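Local atomic coordinates of pathogenicity island protein (Staphylococcus aureus subsp. aureus, PDB entry 3HL6), a protein that is of unknown function and is encoded by a mobile pathogenicity island of Staphylococcus aureus. Residues Leu24-Phe35 against Tyr46-Phe54. Numbering follows the deposited sequence.
Sequences LLERSKVQPCCF and YVMMNSKLF
Cys33-Phe35 pairs antiparallel with Tyr46-Met48; the axes of the short strands 33-35 and 46-49 approach to 4.7 Å, at 169°. Cys33 with Met48 and Phe35 with Tyr46 are hydrogen-bonded pairs, whose four N-H...O bonds flank the non-hydrogen-bonded pair Cys34-Val47. At the other end, the last turns of helix 13-30 meet the type I' turn Met49-Lys52, where Asn50 and Ser51 take positive phi, a conformation that asparagine tolerates well.

Ser28 joins helix to turn. Its carbonyl O receives Asn50 N at 3.0 Å from above the carbonyl plane, and its OG accepts from Ser51 N (2.7 Å) while donating to Leu25 O (2.8 Å), so one small hydroxyl ties the turn to the helix backbone. The short side chain of Ser28 lets the Met48 methyl CE come up against its CB, 3.4 Å away; bends at chi2 and chi3 fold this flexible chain back under the helix, where CE also meets Leu24 CB.

With CG set between its backbone N and carbonyl carbon (chi1 61°), the Phe35 ring leans over the neighbouring strand, and Tyr46 CB sits over one face in a CH-pi contact, 3.8 Å from the Phe35 ring centroid. The two rings are nearly parallel, at 19°, but slid apart with little overlap. Met48 CG lies at the Phe35 ring edge. Leu17 and Tyr21 of helix 13-30 pack on the sheet face that carries Phe35, Tyr46 and Met48, and Tyr46 OH reaches a hydrogen bond to Asp40. On the opposite face of the sheet Cys34 SG touches Val47 CG2, and beyond them Pro32 packs against the Met49 methyl.

The contact belongs to an antiparallel beta meander, strands 33-37, 44-49 and 52-57, with helix 13-30 packed on one face of the mixed sheet.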
ATOM      1  N   LEU B  24      -9.670   6.874  -9.420  1.00 56.66           N
ATOM      2  CA  LEU B  24     -11.024   6.999  -9.944  1.00 58.52           C
ATOM      3  C   LEU B  24     -12.003   7.639  -8.960  1.00 60.37           C
ATOM      4  O   LEU B  24     -13.205   7.726  -9.240  1.00 59.78           O
ATOM      5  CB  LEU B  24     -11.537   5.636 -10.381  1.00 57.82           C
ATOM      6  CG  LEU B  24     -10.817   5.160 -11.639  1.00 57.17           C
ATOM      7  CD1 LEU B  24     -11.043   3.667 -11.866  1.00 56.46           C
ATOM      8  CD2 LEU B  24     -11.258   5.996 -12.833  1.00 55.53           C
ATOM      9  N   LEU B  25     -11.474   8.076  -7.817  1.00 62.42           N
ATOM     10  CA  LEU B  25     -12.292   8.478  -6.677  1.00 65.06           C
ATOM     11  C   LEU B  25     -13.246   9.643  -6.997  1.00 66.74           C
ATOM     12  O   LEU B  25     -14.471   9.525  -6.870  1.00 66.78           O
ATOM     13  CB  LEU B  25     -11.376   8.856  -5.508  1.00 65.41           C
ATOM     14  CG  LEU B  25     -12.058   9.321  -4.214  1.00 65.90           C
ATOM     15  CD1 LEU B  25     -13.332   8.571  -4.101  1.00 70.13           C
ATOM     16  CD2 LEU B  25     -11.208   9.020  -3.017  1.00 67.43           C
ATOM     17  N   GLU B  26     -12.670  10.771  -7.401  1.00 69.10           N
ATOM     18  CA  GLU B  26     -13.429  11.890  -7.963  1.00 71.47           C
ATOM     19  C   GLU B  26     -14.416  11.465  -9.082  1.00 72.22           C
ATOM     20  O   GLU B  26     -15.638  11.475  -8.891  1.00 72.51           O
ATOM     21  CB  GLU B  26     -12.455  12.980  -8.439  1.00 71.62           C
ATOM     22  CG  GLU B  26     -11.711  13.676  -7.275  1.00 75.50           C
ATOM     23  CD  GLU B  26     -10.379  12.979  -6.844  1.00 79.15           C
ATOM     24  OE1 GLU B  26     -10.151  11.758  -7.208  1.00 79.87           O
ATOM     25  OE2 GLU B  26      -9.558  13.659  -6.125  1.00 79.52           O
ATOM     26  N   ARG B  27     -13.876  11.054 -10.249  1.00 73.19           N
ATOM     27  CA  ARG B  27     -14.747  10.514 -11.314  1.00 73.99           C
ATOM     28  C   ARG B  27     -15.926   9.651 -10.809  1.00 74.35           C
ATOM     29  O   ARG B  27     -16.980   9.599 -11.458  1.00 74.52           O
ATOM     30  CB  ARG B  27     -13.907   9.724 -12.325  1.00 73.97           C
ATOM     31  CG  ARG B  27     -14.702   9.033 -13.417  1.00 76.77           C
ATOM     32  CD  ARG B  27     -15.256  10.048 -14.430  1.00 81.69           C
ATOM     33  NE  ARG B  27     -14.160  10.725 -15.123  1.00 84.91           N
ATOM     34  CZ  ARG B  27     -13.747  10.418 -16.354  1.00 85.78           C
ATOM     35  NH1 ARG B  27     -14.356   9.455 -17.045  1.00 86.23           N
ATOM     36  NH2 ARG B  27     -12.729  11.076 -16.895  1.00 85.83           N
ATOM     37  N   SER B  28     -15.758   8.978  -9.665  1.00 74.46           N
ATOM     38  CA  SER B  28     -16.722   7.963  -9.217  1.00 74.30           C
ATOM     39  C   SER B  28     -17.952   8.553  -8.520  1.00 74.79           C
ATOM     40  O   SER B  28     -19.029   7.923  -8.470  1.00 74.38           O
ATOM     41  CB  SER B  28     -16.055   6.950  -8.292  1.00 74.14           C
ATOM     42  OG  SER B  28     -16.244   7.302  -6.928  1.00 73.99           O
ATOM     43  N   LYS B  29     -17.793   9.759  -7.974  1.00 75.29           N
ATOM     44  CA  LYS B  29     -18.919  10.462  -7.359  1.00 75.93           C
ATOM     45  C   LYS B  29     -20.007  10.852  -8.383  1.00 76.01           C
ATOM     46  O   LYS B  29     -21.201  10.848  -8.064  1.00 76.23           O
ATOM     47  CB  LYS B  29     -18.432  11.680  -6.573  1.00 76.00           C
ATOM     48  CG  LYS B  29     -17.545  11.336  -5.399  1.00 77.03           C
ATOM     49  CD  LYS B  29     -17.560  12.437  -4.334  1.00 79.86           C
ATOM     50  CE  LYS B  29     -16.798  13.665  -4.800  1.00 80.99           C
ATOM     51  NZ  LYS B  29     -15.763  13.278  -5.817  1.00 82.75           N
ATOM     52  N   VAL B  30     -19.600  11.169  -9.611  1.00 76.05           N
ATOM     53  CA  VAL B  30     -20.563  11.487 -10.673  1.00 75.95           C
ATOM     54  C   VAL B  30     -20.857  10.300 -11.591  1.00 75.91           C
ATOM     55  O   VAL B  30     -21.914  10.240 -12.224  1.00 75.96           O
ATOM     56  CB  VAL B  30     -20.146  12.734 -11.524  1.00 75.92           C
ATOM     57  CG1 VAL B  30     -19.850  13.935 -10.625  1.00 75.19           C
ATOM     58  CG2 VAL B  30     -18.970  12.414 -12.444  1.00 75.33           C
ATOM     59  N   GLN B  31     -19.929   9.350 -11.650  1.00 75.70           N
ATOM     60  CA  GLN B  31     -20.023   8.263 -12.628  1.00 75.50           C
ATOM     61  C   GLN B  31     -19.387   6.981 -12.087  1.00 74.43           C
ATOM     62  O   GLN B  31     -18.171   6.921 -11.904  1.00 74.60           O
ATOM     63  CB  GLN B  31     -19.373   8.689 -13.955  1.00 75.85           C
ATOM     64  CG  GLN B  31     -19.486   7.679 -15.076  1.00 77.99           C
ATOM     65  CD  GLN B  31     -20.923   7.479 -15.531  1.00 81.42           C
ATOM     66  OE1 GLN B  31     -21.602   8.429 -15.926  1.00 82.68           O
ATOM     67  NE2 GLN B  31     -21.392   6.233 -15.476  1.00 82.23           N
ATOM     68  N   PRO B  32     -20.213   5.959 -11.811  1.00 73.63           N
ATOM     69  CA  PRO B  32     -19.752   4.608 -11.467  1.00 72.94           C
ATOM     70  C   PRO B  32     -18.824   3.987 -12.518  1.00 72.43           C
ATOM     71  O   PRO B  32     -19.142   3.970 -13.710  1.00 72.64           O
ATOM     72  CB  PRO B  32     -21.049   3.806 -11.364  1.00 72.66           C
ATOM     73  CG  PRO B  32     -22.091   4.802 -11.066  1.00 73.19           C
ATOM     74  CD  PRO B  32     -21.684   6.055 -11.790  1.00 73.64           C
ATOM     75  N   CYS B  33     -17.672   3.505 -12.064  1.00 71.65           N
ATOM     76  CA  CYS B  33     -16.735   2.785 -12.913  1.00 71.04           C
ATOM     77  C   CYS B  33     -16.777   1.339 -12.513  1.00 69.83           C
ATOM     78  O   CYS B  33     -17.217   0.991 -11.423  1.00 70.37           O
ATOM     79  CB  CYS B  33     -15.313   3.305 -12.730  1.00 70.93           C
ATOM     80  SG  CYS B  33     -15.247   5.092 -12.528  1.00 74.75           S
ATOM     81  N   CYS B  34     -16.309   0.489 -13.398  1.00 68.13           N
ATOM     82  CA  CYS B  34     -16.572  -0.912 -13.259  1.00 66.48           C
ATOM     83  C   CYS B  34     -15.505  -1.680 -14.029  1.00 65.19           C
ATOM     84  O   CYS B  34     -15.262  -1.425 -15.212  1.00 64.97           O
ATOM     85  CB  CYS B  34     -17.966  -1.212 -13.784  1.00 66.23           C
ATOM     86  SG  CYS B  34     -18.408  -2.910 -13.599  1.00 68.23           S
ATOM     87  N   PHE B  35     -14.828  -2.598 -13.355  1.00 63.55           N
ATOM     88  CA  PHE B  35     -13.715  -3.247 -14.018  1.00 62.03           C
ATOM     89  C   PHE B  35     -13.412  -4.644 -13.517  1.00 61.12           C
ATOM     90  O   PHE B  35     -14.022  -5.122 -12.578  1.00 60.66           O
ATOM     91  CB  PHE B  35     -12.470  -2.348 -14.013  1.00 61.72           C
ATOM     92  CG  PHE B  35     -11.972  -2.008 -12.653  1.00 59.56           C
ATOM     93  CD1 PHE B  35     -12.501  -0.937 -11.953  1.00 58.99           C
ATOM     94  CD2 PHE B  35     -10.975  -2.755 -12.067  1.00 56.79           C
ATOM     95  CE1 PHE B  35     -12.029  -0.611 -10.695  1.00 58.27           C
ATOM     96  CE2 PHE B  35     -10.504  -2.428 -10.810  1.00 57.16           C
ATOM     97  CZ  PHE B  35     -11.028  -1.351 -10.131  1.00 56.48           C
ATOM     98  N   TYR B  46     -15.174  -5.489  -9.937  1.00 52.52           N
ATOM     99  CA  TYR B  46     -14.959  -4.334  -9.048  1.00 53.24           C
ATOM    100  C   TYR B  46     -15.766  -3.137  -9.492  1.00 54.28           C
ATOM    101  O   TYR B  46     -15.797  -2.805 -10.668  1.00 55.20           O
ATOM    102  CB  TYR B  46     -13.482  -3.922  -9.000  1.00 52.41           C
ATOM    103  CG  TYR B  46     -12.536  -5.055  -8.696  1.00 51.37           C
ATOM    104  CD1 TYR B  46     -12.023  -5.849  -9.725  1.00 49.91           C
ATOM    105  CD2 TYR B  46     -12.151  -5.342  -7.380  1.00 48.70           C
ATOM    106  CE1 TYR B  46     -11.153  -6.885  -9.455  1.00 49.17           C
ATOM    107  CE2 TYR B  46     -11.270  -6.384  -7.101  1.00 48.17           C
ATOM    108  CZ  TYR B  46     -10.784  -7.155  -8.148  1.00 49.68           C
ATOM    109  OH  TYR B  46      -9.910  -8.196  -7.904  1.00 51.45           O
ATOM    110  N   VAL B  47     -16.396  -2.464  -8.540  1.00 55.22           N
ATOM    111  CA  VAL B  47     -17.191  -1.306  -8.847  1.00 55.38           C
ATOM    112  C   VAL B  47     -16.750  -0.143  -7.970  1.00 56.47           C
ATOM    113  O   VAL B  47     -16.598  -0.289  -6.751  1.00 56.69           O
ATOM    114  CB  VAL B  47     -18.680  -1.604  -8.639  1.00 55.16           C
ATOM    115  CG1 VAL B  47     -19.476  -0.321  -8.613  1.00 54.83           C
ATOM    116  CG2 VAL B  47     -19.198  -2.550  -9.744  1.00 55.13           C
ATOM    117  N   MET B  48     -16.527   1.005  -8.604  1.00 57.42           N
ATOM    118  CA  MET B  48     -16.286   2.253  -7.904  1.00 58.11           C
ATOM    119  C   MET B  48     -17.540   3.062  -7.992  1.00 58.56           C
ATOM    120  O   MET B  48     -17.890   3.535  -9.048  1.00 59.40           O
ATOM    121  CB  MET B  48     -15.191   3.046  -8.597  1.00 58.05           C
ATOM    122  CG  MET B  48     -13.818   2.484  -8.452  1.00 59.17           C
ATOM    123  SD  MET B  48     -13.010   3.212  -7.016  1.00 63.54           S
ATOM    124  CE  MET B  48     -13.612   4.901  -7.033  1.00 61.15           C
ATOM    125  N   MET B  49     -18.219   3.261  -6.886  1.00 58.94           N
ATOM    126  CA  MET B  49     -19.403   4.070  -6.939  1.00 59.00           C
ATOM    127  C   MET B  49     -19.422   5.001  -5.735  1.00 58.83           C
ATOM    128  O   MET B  49     -19.325   4.565  -4.601  1.00 58.76           O
ATOM    129  CB  MET B  49     -20.621   3.163  -6.959  1.00 59.27           C
ATOM    130  CG  MET B  49     -21.942   3.879  -7.079  1.00 61.40           C
ATOM    131  SD  MET B  49     -23.247   2.686  -7.410  1.00 64.13           S
ATOM    132  CE  MET B  49     -22.454   1.620  -8.613  1.00 66.08           C
ATOM    133  N   ASN B  50     -19.534   6.295  -5.991  1.00 58.81           N
ATOM    134  CA  ASN B  50     -19.766   7.236  -4.925  1.00 58.68           C
ATOM    135  C   ASN B  50     -18.610   7.207  -3.977  1.00 58.35           C
ATOM    136  O   ASN B  50     -18.797   7.090  -2.772  1.00 58.65           O
ATOM    137  CB  ASN B  50     -21.043   6.881  -4.181  1.00 59.25           C
ATOM    138  CG  ASN B  50     -22.258   7.611  -4.733  1.00 60.56           C
ATOM    139  OD1 ASN B  50     -22.357   8.827  -4.623  1.00 64.36           O
ATOM    140  ND2 ASN B  50     -23.176   6.875  -5.331  1.00 61.11           N
ATOM    141  N   SER B  51     -17.405   7.274  -4.538  1.00 58.09           N
ATOM    142  CA  SER B  51     -16.164   7.213  -3.757  1.00 57.30           C
ATOM    143  C   SER B  51     -15.871   5.906  -2.972  1.00 56.21           C
ATOM    144  O   SER B  51     -14.965   5.886  -2.131  1.00 57.00           O
ATOM    145  CB  SER B  51     -16.072   8.443  -2.824  1.00 57.65           C
ATOM    146  OG  SER B  51     -17.094   8.426  -1.841  1.00 58.87           O
ATOM    147  N   LYS B  52     -16.609   4.829  -3.224  1.00 54.67           N
ATOM    148  CA  LYS B  52     -16.326   3.545  -2.567  1.00 53.77           C
ATOM    149  C   LYS B  52     -15.974   2.453  -3.574  1.00 53.07           C
ATOM    150  O   LYS B  52     -16.389   2.519  -4.743  1.00 53.17           O
ATOM    151  CB  LYS B  52     -17.495   3.102  -1.688  1.00 53.75           C
ATOM    152  CG  LYS B  52     -17.727   4.008  -0.472  1.00 55.29           C
ATOM    153  CD  LYS B  52     -18.990   3.581   0.241  1.00 58.44           C
ATOM    154  CE  LYS B  52     -18.967   3.936   1.715  1.00 58.62           C
ATOM    155  NZ  LYS B  52     -19.207   5.385   1.860  1.00 58.65           N
ATOM    156  N   LEU B  53     -15.172   1.478  -3.142  1.00 51.76           N
ATOM    157  CA  LEU B  53     -14.811   0.353  -4.005  1.00 50.42           C
ATOM    158  C   LEU B  53     -15.544  -0.859  -3.478  1.00 49.83           C
ATOM    159  O   LEU B  53     -15.577  -1.077  -2.277  1.00 50.26           O
ATOM    160  CB  LEU B  53     -13.295   0.128  -4.007  1.00 50.06           C
ATOM    161  CG  LEU B  53     -12.689  -1.046  -4.804  1.00 49.65           C
ATOM    162  CD1 LEU B  53     -13.028  -1.007  -6.285  1.00 48.59           C
ATOM    163  CD2 LEU B  53     -11.188  -1.089  -4.654  1.00 47.22           C
ATOM    164  N   PHE B  54     -16.187  -1.612  -4.366  1.00 49.33           N
ATOM    165  CA  PHE B  54     -16.916  -2.833  -3.997  1.00 47.88           C
ATOM    166  C   PHE B  54     -16.420  -3.963  -4.872  1.00 47.84           C
ATOM    167  O   PHE B  54     -15.845  -3.728  -5.933  1.00 47.41           O
ATOM    168  CB  PHE B  54     -18.434  -2.684  -4.198  1.00 47.36           C
ATOM    169  CG  PHE B  54     -19.049  -1.607  -3.375  1.00 46.43           C
ATOM    170  CD1 PHE B  54     -19.463  -1.857  -2.082  1.00 46.95           C
ATOM    171  CD2 PHE B  54     -19.191  -0.340  -3.883  1.00 45.32           C
ATOM    172  CE1 PHE B  54     -19.998  -0.872  -1.331  1.00 46.44           C
ATOM    173  CE2 PHE B  54     -19.735   0.653  -3.142  1.00 43.06           C
ATOM    174  CZ  PHE B  54     -20.139   0.397  -1.872  1.00 46.99           C
TER